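Local coordinates for initiator protein NS1 (Murine minute virus, PDB 4R94) that nicks the viral replication origin through its N-terminal, metal-dependent nuclease domain and, as a full-length protein, also acts as an ATP-driven helicase in viral DNA replication, at residues F115-E119 against F211-K215; R146-V151 against A177-V183; G204-Y209 against S249-T253. All blocks are in the same frame, centred on the assembly; numbering follows the deposited sequence.

Contact 1: F115-E119 against F211-K215; sequences FVQHE and FLTKK. With MG (magnesium ion), chain B.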
# COMPACT_ATOMS: atom_id res chain seq x y z
N PHE A 115 -4.08 -4.97 -5.34
CA PHE A 115 -3.94 -3.60 -5.76
C PHE A 115 -3.36 -2.82 -4.60
O PHE A 115 -3.81 -2.99 -3.47
CB PHE A 115 -5.31 -3.01 -6.17
CG PHE A 115 -5.29 -1.53 -6.46
CD1 PHE A 115 -4.91 -1.05 -7.71
CD2 PHE A 115 -5.66 -0.61 -5.49
CE1 PHE A 115 -4.89 0.31 -7.99
CE2 PHE A 115 -5.64 0.76 -5.75
CZ PHE A 115 -5.25 1.22 -7.00
N VAL A 116 -2.39 -1.97 -4.89
CA VAL A 116 -1.70 -1.20 -3.87
C VAL A 116 -1.77 0.28 -4.24
O VAL A 116 -1.53 0.63 -5.40
CB VAL A 116 -0.24 -1.69 -3.76
CG1 VAL A 116 0.65 -0.70 -3.02
CG2 VAL A 116 -0.21 -3.09 -3.13
N GLN A 117 -2.13 1.16 -3.31
CA GLN A 117 -2.09 2.60 -3.59
C GLN A 117 -1.60 3.42 -2.40
O GLN A 117 -2.21 3.42 -1.31
CB GLN A 117 -3.47 3.12 -4.02
CG GLN A 117 -3.46 4.63 -4.28
CD GLN A 117 -4.53 5.03 -5.30
OE1 GLN A 117 -4.50 4.56 -6.44
NE2 GLN A 117 -5.44 5.91 -4.90
N HIS A 118 -0.51 4.13 -2.63
CA HIS A 118 0.06 5.02 -1.62
C HIS A 118 -0.60 6.37 -1.68
O HIS A 118 -0.72 6.95 -2.76
CB HIS A 118 1.56 5.21 -1.82
CG HIS A 118 2.35 3.95 -1.71
ND1 HIS A 118 3.00 3.59 -0.56
CD2 HIS A 118 2.56 2.96 -2.61
CE1 HIS A 118 3.62 2.43 -0.76
NE2 HIS A 118 3.35 2.03 -1.99
N GLU A 119 -0.99 6.87 -0.51
CA GLU A 119 -1.71 8.13 -0.39
C GLU A 119 -1.19 9.01 0.75
O GLU A 119 -0.37 8.58 1.58
CB GLU A 119 -3.21 7.88 -0.18
CG GLU A 119 -3.87 7.10 -1.31
CD GLU A 119 -5.37 6.95 -1.14
OE1 GLU A 119 -5.89 7.11 -0.01
OE2 GLU A 119 -6.02 6.64 -2.15
N PHE A 211 -10.38 4.43 -5.96
CA PHE A 211 -8.94 4.73 -5.92
C PHE A 211 -8.44 5.47 -7.16
O PHE A 211 -7.58 6.35 -7.05
CB PHE A 211 -8.11 3.45 -5.69
CG PHE A 211 -8.25 2.91 -4.29
CD1 PHE A 211 -7.83 3.67 -3.21
CD2 PHE A 211 -8.86 1.68 -4.07
CE1 PHE A 211 -7.98 3.20 -1.90
CE2 PHE A 211 -9.01 1.19 -2.77
CZ PHE A 211 -8.58 1.96 -1.68
N LEU A 212 -8.99 5.15 -8.32
CA LEU A 212 -8.59 5.84 -9.55
C LEU A 212 -9.17 7.27 -9.67
O LEU A 212 -8.85 7.99 -10.62
CB LEU A 212 -8.99 5.01 -10.78
CG LEU A 212 -8.25 3.67 -10.96
CD1 LEU A 212 -8.54 3.05 -12.33
CD2 LEU A 212 -6.74 3.85 -10.72
N THR A 213 -10.01 7.68 -8.72
CA THR A 213 -10.53 9.05 -8.76
C THR A 213 -9.64 10.07 -8.06
O THR A 213 -9.91 11.27 -8.14
CB THR A 213 -11.94 9.16 -8.12
OG1 THR A 213 -11.85 9.02 -6.70
CG2 THR A 213 -12.89 8.13 -8.69
N LYS A 214 -8.60 9.61 -7.36
CA LYS A 214 -7.78 10.51 -6.56
C LYS A 214 -6.91 11.42 -7.42
O LYS A 214 -6.60 11.11 -8.57
CB LYS A 214 -6.88 9.71 -5.58
CG LYS A 214 -7.61 8.72 -4.66
CD LYS A 214 -8.64 9.41 -3.77
CE LYS A 214 -9.29 8.40 -2.80
NZ LYS A 214 -8.40 8.00 -1.66
N LYS A 215 -6.51 12.55 -6.85
CA LYS A 215 -5.60 13.49 -7.51
C LYS A 215 -4.12 13.15 -7.25
O LYS A 215 -3.75 12.81 -6.13
CB LYS A 215 -5.88 14.92 -7.04
CG LYS A 215 -4.99 15.97 -7.69
CD LYS A 215 -5.61 17.36 -7.63
CE LYS A 215 -4.71 18.41 -8.28
NZ LYS A 215 -5.42 19.72 -8.42
MG MG B . -6.54 6.80 1.93
O HOH W 1 -8.48 6.77 1.27
O HOH W 2 -7.41 6.58 3.85
O HOH W 3 -6.51 8.95 1.98
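This contact lies in the active site of an HUH-type, rolling-circle nickase domain. Strand 112-121 of the central antiparallel sheet meets the turn that follows the helix carrying the catalytic Tyr210. Phe211 to Lys214 form a type I beta turn and belong to the predicted RCR-3 motif. Phe115, Gln117 and Glu119 point toward that turn. Phe115 (chi1 t) sets CE2 3.7 Å from CB of Phe211. The two rings meet obliquely, with centroids 5.5 Å apart. Gln117 is extended through chi1 and chi2, both t. Gln117 NE2 donates to Phe211 O at 3.1 Å and to Glu119 OE2 at 2.9 Å. Its OE1 is held by Ser230 and Arg245. Gln117 NE2 and Glu119 OE2 both lie at the edge of the Phe211 ring. Lys214 bends at chi1 and chi2, both m, and this carries its amine back to the strand. There Lys214 NZ forms a salt bridge with Glu119 OE2 at 2.8 Å and a weak hydrogen bond with Tyr210 OH. Glu119 thus divides its carboxylate: OE2 takes the lysine and the glutamine, while OE1 binds magnesium with His127 and His129. Three waters complete the six ligands, and Glu119 OE1 stands 2.1 Å from MG.

Contact 2: R146-V151 against A177-V183; sequences RRQLNV and AEDNEWV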
# COMPACT_ATOMS: atom_id res chain seq x y z
N ARG A 146 -4.72 -9.82 8.95
CA ARG A 146 -4.28 -8.54 9.52
C ARG A 146 -3.19 -8.74 10.56
O ARG A 146 -2.21 -8.00 10.59
CB ARG A 146 -5.44 -7.77 10.15
CG ARG A 146 -5.09 -6.32 10.50
CD ARG A 146 -5.75 -5.84 11.80
NE ARG A 146 -5.22 -6.57 12.96
CZ ARG A 146 -4.05 -6.31 13.53
NH1 ARG A 146 -3.27 -5.34 13.06
NH2 ARG A 146 -3.64 -7.03 14.58
N ARG A 147 -3.36 -9.74 11.41
CA ARG A 147 -2.36 -9.99 12.45
C ARG A 147 -1.00 -10.38 11.86
O ARG A 147 0.04 -9.85 12.28
CB ARG A 147 -2.84 -11.08 13.41
CG ARG A 147 -1.83 -11.37 14.51
CD ARG A 147 -2.45 -12.21 15.61
NE ARG A 147 -3.08 -13.41 15.09
CZ ARG A 147 -2.42 -14.53 14.80
NH1 ARG A 147 -1.11 -14.60 14.99
NH2 ARG A 147 -3.07 -15.59 14.33
N GLN A 148 -1.00 -11.30 10.90
CA GLN A 148 0.24 -11.77 10.28
C GLN A 148 0.93 -10.64 9.55
O GLN A 148 2.16 -10.46 9.66
CB GLN A 148 -0.05 -12.91 9.32
CG GLN A 148 -0.54 -14.16 10.01
CD GLN A 148 0.51 -14.72 10.95
OE1 GLN A 148 1.69 -14.77 10.62
NE2 GLN A 148 0.08 -15.14 12.14
N LEU A 149 0.15 -9.88 8.79
CA LEU A 149 0.68 -8.74 8.08
C LEU A 149 1.30 -7.74 9.05
O LEU A 149 2.34 -7.18 8.75
CB LEU A 149 -0.41 -8.06 7.23
CG LEU A 149 -0.79 -8.80 5.94
CD1 LEU A 149 -1.92 -8.04 5.24
CD2 LEU A 149 0.41 -9.04 4.98
N ASN A 150 0.67 -7.51 10.20
CA ASN A 150 1.22 -6.55 11.15
C ASN A 150 2.51 -7.08 11.76
O ASN A 150 3.42 -6.31 12.03
CB ASN A 150 0.20 -6.23 12.25
CG ASN A 150 0.35 -4.81 12.79
OD1 ASN A 150 -0.63 -4.20 13.19
ND2 ASN A 150 1.56 -4.27 12.77
N VAL A 151 2.60 -8.40 11.96
CA VAL A 151 3.87 -8.98 12.42
C VAL A 151 5.01 -8.68 11.44
O VAL A 151 6.06 -8.15 11.84
CB VAL A 151 3.77 -10.50 12.61
CG1 VAL A 151 5.18 -11.11 12.85
CG2 VAL A 151 2.85 -10.82 13.77
N ALA A 177 4.39 -0.76 17.00
CA ALA A 177 3.82 -0.96 15.67
C ALA A 177 2.76 -2.07 15.67
O ALA A 177 1.81 -2.02 14.88
CB ALA A 177 4.92 -1.27 14.67
N GLU A 178 2.91 -3.04 16.56
CA GLU A 178 1.93 -4.12 16.67
C GLU A 178 0.73 -3.76 17.54
O GLU A 178 -0.42 -3.96 17.14
CB GLU A 178 2.60 -5.37 17.23
CG GLU A 178 3.71 -5.88 16.35
CD GLU A 178 3.75 -7.38 16.29
OE1 GLU A 178 2.93 -8.02 16.99
OE2 GLU A 178 4.58 -7.93 15.54
N ASP A 179 1.00 -3.24 18.73
CA ASP A 179 -0.06 -2.90 19.68
C ASP A 179 -0.99 -1.83 19.13
O ASP A 179 -2.20 -1.87 19.36
CB ASP A 179 0.55 -2.44 21.01
CG ASP A 179 1.21 -3.57 21.77
OD1 ASP A 179 0.76 -4.73 21.61
OD2 ASP A 179 2.18 -3.31 22.52
N ASN A 180 -0.43 -0.88 18.39
CA ASN A 180 -1.20 0.21 17.83
C ASN A 180 -1.70 -0.07 16.41
O ASN A 180 -2.16 0.85 15.73
CB ASN A 180 -0.38 1.49 17.83
CG ASN A 180 -0.29 2.11 19.21
OD1 ASN A 180 -1.20 2.83 19.64
ND2 ASN A 180 0.79 1.84 19.91
N GLU A 181 -1.59 -1.32 15.99
CA GLU A 181 -2.16 -1.80 14.73
C GLU A 181 -1.79 -0.93 13.55
O GLU A 181 -2.65 -0.27 12.94
CB GLU A 181 -3.68 -1.90 14.85
CG GLU A 181 -4.13 -2.94 15.85
CD GLU A 181 -5.59 -3.31 15.70
OE1 GLU A 181 -6.37 -2.53 15.13
OE2 GLU A 181 -5.95 -4.42 16.16
N TRP A 182 -0.50 -0.92 13.20
CA TRP A 182 -0.05 -0.17 12.05
C TRP A 182 -0.41 -0.87 10.73
O TRP A 182 -0.08 -0.37 9.65
CB TRP A 182 1.46 0.07 12.12
CG TRP A 182 1.85 1.10 13.16
CD1 TRP A 182 1.05 1.66 14.11
CD2 TRP A 182 3.14 1.69 13.32
NE1 TRP A 182 1.77 2.56 14.87
CE2 TRP A 182 3.06 2.60 14.40
CE3 TRP A 182 4.36 1.54 12.66
CZ2 TRP A 182 4.15 3.35 14.84
CZ3 TRP A 182 5.45 2.29 13.09
CH2 TRP A 182 5.33 3.18 14.17
N VAL A 183 -1.04 -2.05 10.82
CA VAL A 183 -1.81 -2.54 9.68
C VAL A 183 -3.26 -2.64 10.12
O VAL A 183 -3.54 -3.35 11.10
CB VAL A 183 -1.36 -3.92 9.18
CG1 VAL A 183 -2.23 -4.34 8.02
CG2 VAL A 183 0.12 -3.90 8.76
O HOH W 4 -1.20 -6.27 15.78
O HOH W 5 0.36 -8.64 14.84
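Helix 142-160 packs here against the C-terminal end of helix 167-179 and the start of strand 183-185. The second helix ends in a Schellman motif. Glu181, with positive phi, is its C-prime residue; Trp182 N bonds to Ala177 O and Glu181 N to Glu178 O, both at 3.1 Å. Along the first helix, Arg146 comes first. Arg146 NH1 donates to Val183 O at 2.8 Å and to Asn150 OD1, one turn on, at 2.9 Å. Glu181 OE2 lies over a face of the guanidinium, 3.8 Å from Arg146 NH2, a long salt bridge of charges only. Water 4 links Arg146 NH2 to Glu178 O, at 2.8 Å from each. Leu149 adds apolar packing, with CB 4.2 Å from CG1 of Val183; both side chains also touch Phe30 of strand 24-31. Asn150 points into the turn. Asn150 ND2 donates to Ala177 O at 3.1 Å, and Asn150 OD1 accepts a weak bond from Val183 N at 3.2 Å. At Val151, CA lies 3.4 Å from Glu178 OE2, an oxygen that is bound by Ser154 and Arg174. The contact is mostly polar, with side chains of one helix meeting backbone groups of the other segment. Asn150 uses both ends of its amide, so it joins the helix terminus to the incoming strand.

Contact 3: G204-Y209 against S249-T253; sequences GNMIAY and SKLYT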
# COMPACT_ATOMS: atom_id res chain seq x y z
N GLY A 204 -12.67 -4.72 -8.50
CA GLY A 204 -12.74 -3.84 -9.65
C GLY A 204 -13.51 -2.55 -9.37
O GLY A 204 -13.07 -1.47 -9.74
N ASN A 205 -14.64 -2.67 -8.69
CA ASN A 205 -15.45 -1.48 -8.44
C ASN A 205 -14.76 -0.46 -7.55
O ASN A 205 -14.78 0.72 -7.84
CB ASN A 205 -16.80 -1.86 -7.83
CG ASN A 205 -17.70 -2.57 -8.82
OD1 ASN A 205 -17.43 -2.61 -10.03
ND2 ASN A 205 -18.79 -3.15 -8.31
N MET A 206 -14.14 -0.93 -6.47
CA MET A 206 -13.43 -0.04 -5.57
C MET A 206 -12.27 0.67 -6.27
O MET A 206 -12.02 1.85 -6.04
CB MET A 206 -12.92 -0.79 -4.33
CG MET A 206 -12.27 0.11 -3.30
SD MET A 206 -13.47 1.23 -2.52
CE MET A 206 -14.63 0.00 -1.97
N ILE A 207 -11.55 -0.05 -7.13
CA ILE A 207 -10.45 0.59 -7.84
C ILE A 207 -10.98 1.65 -8.83
O ILE A 207 -10.56 2.81 -8.78
CB ILE A 207 -9.59 -0.47 -8.55
CG1 ILE A 207 -8.98 -1.40 -7.49
CG2 ILE A 207 -8.53 0.21 -9.43
CD1 ILE A 207 -8.30 -2.65 -8.05
N ALA A 208 -11.95 1.29 -9.66
CA ALA A 208 -12.42 2.18 -10.71
C ALA A 208 -13.20 3.37 -10.17
O ALA A 208 -13.02 4.51 -10.61
CB ALA A 208 -13.28 1.41 -11.71
N TYR A 209 -14.08 3.10 -9.20
CA TYR A 209 -14.98 4.14 -8.70
C TYR A 209 -14.42 4.93 -7.53
O TYR A 209 -15.02 5.91 -7.10
CB TYR A 209 -16.31 3.51 -8.28
CG TYR A 209 -17.06 2.84 -9.40
CD1 TYR A 209 -17.19 3.46 -10.64
CD2 TYR A 209 -17.65 1.60 -9.22
CE1 TYR A 209 -17.88 2.85 -11.67
CE2 TYR A 209 -18.36 0.98 -10.24
CZ TYR A 209 -18.46 1.61 -11.47
OH TYR A 209 -19.16 1.00 -12.49
N SER A 249 -11.75 5.06 -15.35
CA SER A 249 -12.99 5.16 -14.60
C SER A 249 -14.16 5.42 -15.53
O SER A 249 -15.21 4.81 -15.40
CB SER A 249 -12.91 6.26 -13.55
OG SER A 249 -11.89 5.97 -12.61
N LYS A 250 -13.95 6.34 -16.47
CA LYS A 250 -15.00 6.74 -17.41
C LYS A 250 -15.43 5.57 -18.29
O LYS A 250 -16.63 5.32 -18.47
CB LYS A 250 -14.51 7.92 -18.27
CG LYS A 250 -15.50 8.41 -19.31
CD LYS A 250 -14.86 9.45 -20.22
CE LYS A 250 -15.83 9.94 -21.28
NZ LYS A 250 -17.02 10.59 -20.67
N LEU A 251 -14.46 4.83 -18.81
CA LEU A 251 -14.74 3.67 -19.65
C LEU A 251 -15.36 2.52 -18.86
O LEU A 251 -16.13 1.72 -19.38
CB LEU A 251 -13.47 3.19 -20.36
CG LEU A 251 -12.94 4.11 -21.46
CD1 LEU A 251 -11.63 3.59 -22.03
CD2 LEU A 251 -13.98 4.26 -22.55
N TYR A 252 -15.00 2.43 -17.58
CA TYR A 252 -15.42 1.31 -16.75
C TYR A 252 -16.92 1.39 -16.52
O TYR A 252 -17.59 0.37 -16.38
CB TYR A 252 -14.65 1.33 -15.43
CG TYR A 252 -14.88 0.19 -14.46
CD1 TYR A 252 -15.92 0.22 -13.54
CD2 TYR A 252 -14.00 -0.89 -14.41
CE1 TYR A 252 -16.12 -0.81 -12.63
CE2 TYR A 252 -14.19 -1.92 -13.51
CZ TYR A 252 -15.24 -1.87 -12.62
OH TYR A 252 -15.41 -2.89 -11.71
N THR A 253 -17.42 2.62 -16.47
CA THR A 253 -18.84 2.90 -16.28
C THR A 253 -19.61 2.67 -17.58
O THR A 253 -19.60 1.57 -18.14
CB THR A 253 -19.08 4.35 -15.81
OG1 THR A 253 -18.06 4.73 -14.88
CG2 THR A 253 -20.45 4.48 -15.15
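Two helices pack side by side at the edge of the nickase domain. Helix 203-211 carries the catalytic Tyr210 near its C-terminal end, and helix 242-252 is the last helix of this chain. The pairing has a knob-into-hole arrangement: the Tyr252 side chain sits among Gly204, Asn205, Ala208 and Tyr209. The helices come close, with CA atoms of Ala208 and Ser249 4.9 Å apart.

Aromatic and apolar contacts centre on Tyr252. Ala208 lies over a face of the Tyr252 ring in a CH-pi contact, with Ala208 CB 3.4 Å from the Tyr252 ring centroid and 13° off the normal. The edge of Tyr252 is turned to the face of Tyr209 in a T-shaped pair, with centroids 5.1 Å apart and planes at 86°. Tyr209 CZ is 3.6 Å from Tyr252 CD1. Gly204 leaves room for the phenol: an ideal CB there would lie 2.8 Å from Tyr252 OH and clash. Outside the pair, Leu17 of helix 8-19 touches Tyr252, and Lys18 makes a cation-pi contact with the Tyr252 ring.

Hydrogen bonds hold both ends of the interface. Tyr252 OH donates to Asn205 OD1 at 2.6 Å. This fixes the tip of the knob on the first turn of the segment. Within the second segment, Thr253 OG1 donates to Ser249 O at 2.9 Å. Thr253 OG1 also lies at the edge of the Tyr209 ring, 3.7 Å from Tyr209 CE1. At the other end of the interface, Ser249 OG donates to the backbone oxygen of Ala208, with OG and O 2.7 Å apart.

In the fold
From the N terminus, strand 112-121 supplies the first half of contact 1. The chain then makes contact 2, which closes a short loop through helices 142-160 and 167-179. This loop is nested inside the longer one that contact 1 closes. Helix 203-211 opens contact 3 before the chain reaches 211-215, so contacts 1 and 3 cross. Contact 3 closes last, at the end of helix 242-252. Phe115 packs on Ile207, which ties the sheet to helix 203-211, and Leu212 packs on Ser249, which ties the turn after that helix to helix 242-252. Contact 2 lies on the opposite side of the chain's centre from contacts 1 and 3, its centre about 22 Å from that of contact 1.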